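Local coordinates for nuclease-like protein (Chaetomium thermophilum, PDB 6GRD) that probably acts as a metal-dependent structure-selective endonuclease, cutting 5'-flaps and Holliday junctions in DNA, at residues A[381-386]-A[436-441]. Residues are numbered along the deposited sequence; the frame is centred on the assembly and turned at random.
Sequences RVSFIP and WQPDLA
Two pairs of backbone hydrogen bonds, V382 with A441 and F384 with D439, join strand 379-384 to strand 439-444 and illustrate how an antiparallel strand pair sorts its side chains between two faces. The D439 N to F384 O bond (2.7 Å) is nearly straight (170°). Between these pairs S383 faces L440, whose CD2 packs on S383 CB. On the other face F384 can be followed outward. Its CB carries CG between the backbone N and the carbonyl carbon (chi1 58°), which folds the ring back over the partner strand. CG and CD1 lie beside D439 O (CD1 at 3.4 Å), CE1 meets A441 CB at 3.6 Å, with A441 N at the ring edge, and CE2 and CZ lie near D439 CB (CZ at 3.8 Å). That methylene makes a CH-pi contact over one ring face, 24° off the normal, while P386 CG also touches it. R381 crosses L440 at about a right angle, its guanidinium laid flat against L440 CB, which sits 3.6 Å from CZ, and makes a cation-pi contact with W442. Shortening R381 to an alanine removes the guanidinium and is likely to deprive L440 CB of this cover and W442 of its cation-pi partner. Within the Gen1 C-terminal family region, 379-384 is the middle strand of a three-stranded antiparallel sheet, hydrogen-bonded on its other side to strand 364-369, and F384 and P386 pack against helix 318-340.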
loop_
_atom_site.group_PDB
_atom_site.type_symbol
_atom_site.label_atom_id
_atom_site.label_comp_id
_atom_site.label_asym_id
_atom_site.label_seq_id
_atom_site.Cartn_x
_atom_site.Cartn_y
_atom_site.Cartn_z
ATOM N N ARG A 381 8.967 -12.353 22.121
ATOM C CA ARG A 381 9.829 -13.319 21.461
ATOM C C ARG A 381 9.190 -14.689 21.596
ATOM O O ARG A 381 9.213 -15.294 22.678
ATOM C CB ARG A 381 11.234 -13.284 22.051
ATOM C CG ARG A 381 12.248 -14.035 21.207
ATOM C CD ARG A 381 12.836 -13.101 20.150
ATOM N NE ARG A 381 14.082 -13.630 19.608
ATOM C CZ ARG A 381 14.389 -13.735 18.319
ATOM N NH1 ARG A 381 13.520 -13.390 17.376
ATOM N NH2 ARG A 381 15.578 -14.233 17.990
ATOM N N VAL A 382 8.630 -15.179 20.505
ATOM C CA VAL A 382 7.898 -16.439 20.516
ATOM C C VAL A 382 8.772 -17.564 19.975
ATOM O O VAL A 382 9.504 -17.394 18.988
ATOM C CB VAL A 382 6.588 -16.318 19.721
ATOM C CG1 VAL A 382 5.662 -15.358 20.423
ATOM C CG2 VAL A 382 6.864 -15.847 18.320
ATOM N N SER A 383 8.689 -18.721 20.629
ATOM C CA SER A 383 9.343 -19.944 20.194
ATOM C C SER A 383 8.334 -20.821 19.458
ATOM O O SER A 383 7.174 -20.931 19.877
ATOM C CB SER A 383 9.917 -20.685 21.401
ATOM O OG SER A 383 10.392 -21.967 21.044
ATOM N N PHE A 384 8.763 -21.443 18.360
ATOM C CA PHE A 384 7.836 -22.250 17.572
ATOM C C PHE A 384 8.603 -23.300 16.777
ATOM O O PHE A 384 9.810 -23.175 16.543
ATOM C CB PHE A 384 6.981 -21.374 16.638
ATOM C CG PHE A 384 7.791 -20.530 15.683
ATOM C CD1 PHE A 384 8.373 -19.340 16.103
ATOM C CD2 PHE A 384 7.974 -20.930 14.361
ATOM C CE1 PHE A 384 9.131 -18.562 15.225
ATOM C CE2 PHE A 384 8.739 -20.157 13.476
ATOM C CZ PHE A 384 9.316 -18.975 13.910
ATOM N N ILE A 385 7.888 -24.346 16.358
ATOM C CA ILE A 385 8.475 -25.410 15.552
ATOM C C ILE A 385 8.125 -25.120 14.089
ATOM O O ILE A 385 6.956 -25.289 13.697
ATOM C CB ILE A 385 7.995 -26.809 15.973
ATOM C CG1 ILE A 385 8.765 -27.347 17.181
ATOM C CG2 ILE A 385 8.364 -27.814 14.894
ATOM C CD1 ILE A 385 8.846 -26.451 18.364
ATOM N N PRO A 386 9.078 -24.657 13.274
ATOM C CA PRO A 386 8.769 -24.300 11.880
ATOM C C PRO A 386 8.075 -25.405 11.103
ATOM O O PRO A 386 6.960 -25.208 10.608
ATOM C CB PRO A 386 10.153 -23.986 11.298
ATOM C CG PRO A 386 10.935 -23.504 12.473
ATOM C CD PRO A 386 10.446 -24.275 13.659
ATOM N N TRP A 436 12.909 -28.734 12.728
ATOM C CA TRP A 436 12.222 -29.322 13.868
ATOM C C TRP A 436 12.710 -28.788 15.208
ATOM O O TRP A 436 12.045 -29.022 16.222
ATOM C CB TRP A 436 12.362 -30.839 13.840
ATOM C CG TRP A 436 11.752 -31.455 12.635
ATOM C CD1 TRP A 436 12.406 -31.917 11.536
ATOM C CD2 TRP A 436 10.353 -31.683 12.401
ATOM N NE1 TRP A 436 11.503 -32.422 10.626
ATOM C CE2 TRP A 436 10.237 -32.300 11.136
ATOM C CE3 TRP A 436 9.186 -31.430 13.139
ATOM C CZ2 TRP A 436 9.005 -32.662 10.589
ATOM C CZ3 TRP A 436 7.948 -31.786 12.585
ATOM C CH2 TRP A 436 7.871 -32.389 11.325
ATOM N N GLN A 437 13.846 -28.095 15.249
ATOM C CA GLN A 437 14.203 -27.352 16.443
ATOM C C GLN A 437 13.313 -26.117 16.581
ATOM O O GLN A 437 12.706 -25.656 15.603
ATOM C CB GLN A 437 15.677 -26.952 16.414
ATOM C CG GLN A 437 16.640 -28.133 16.674
ATOM C CD GLN A 437 16.007 -29.258 17.519
ATOM O OE1 GLN A 437 15.746 -29.091 18.718
ATOM N NE2 GLN A 437 15.759 -30.407 16.885
ATOM N N PRO A 438 13.168 -25.602 17.800
ATOM C CA PRO A 438 12.473 -24.327 17.984
ATOM C C PRO A 438 13.152 -23.218 17.200
ATOM O O PRO A 438 14.382 -23.148 17.121
ATOM C CB PRO A 438 12.585 -24.088 19.495
ATOM C CG PRO A 438 12.620 -25.459 20.057
ATOM C CD PRO A 438 13.432 -26.268 19.085
ATOM N N ASP A 439 12.340 -22.350 16.615
ATOM C CA ASP A 439 12.824 -21.101 16.045
ATOM C C ASP A 439 12.192 -19.959 16.833
ATOM O O ASP A 439 11.295 -20.170 17.655
ATOM C CB ASP A 439 12.511 -21.000 14.537
ATOM C CG ASP A 439 13.487 -20.075 13.788
ATOM O OD1 ASP A 439 14.462 -19.588 14.404
ATOM O OD2 ASP A 439 13.291 -19.843 12.570
ATOM N N LEU A 440 12.676 -18.744 16.580
ATOM C CA LEU A 440 12.322 -17.563 17.367
ATOM C C LEU A 440 12.041 -16.380 16.456
ATOM O O LEU A 440 12.912 -15.961 15.685
ATOM C CB LEU A 440 13.428 -17.206 18.373
ATOM C CG LEU A 440 13.974 -18.354 19.183
ATOM C CD1 LEU A 440 15.200 -17.912 19.971
ATOM C CD2 LEU A 440 12.857 -18.820 20.102
ATOM N N ALA A 441 10.835 -15.833 16.572
ATOM C CA ALA A 441 10.403 -14.638 15.862
ATOM C C ALA A 441 9.929 -13.588 16.858
ATOM O O ALA A 441 9.393 -13.918 17.922
ATOM C CB ALA A 441 9.238 -14.960 14.901
#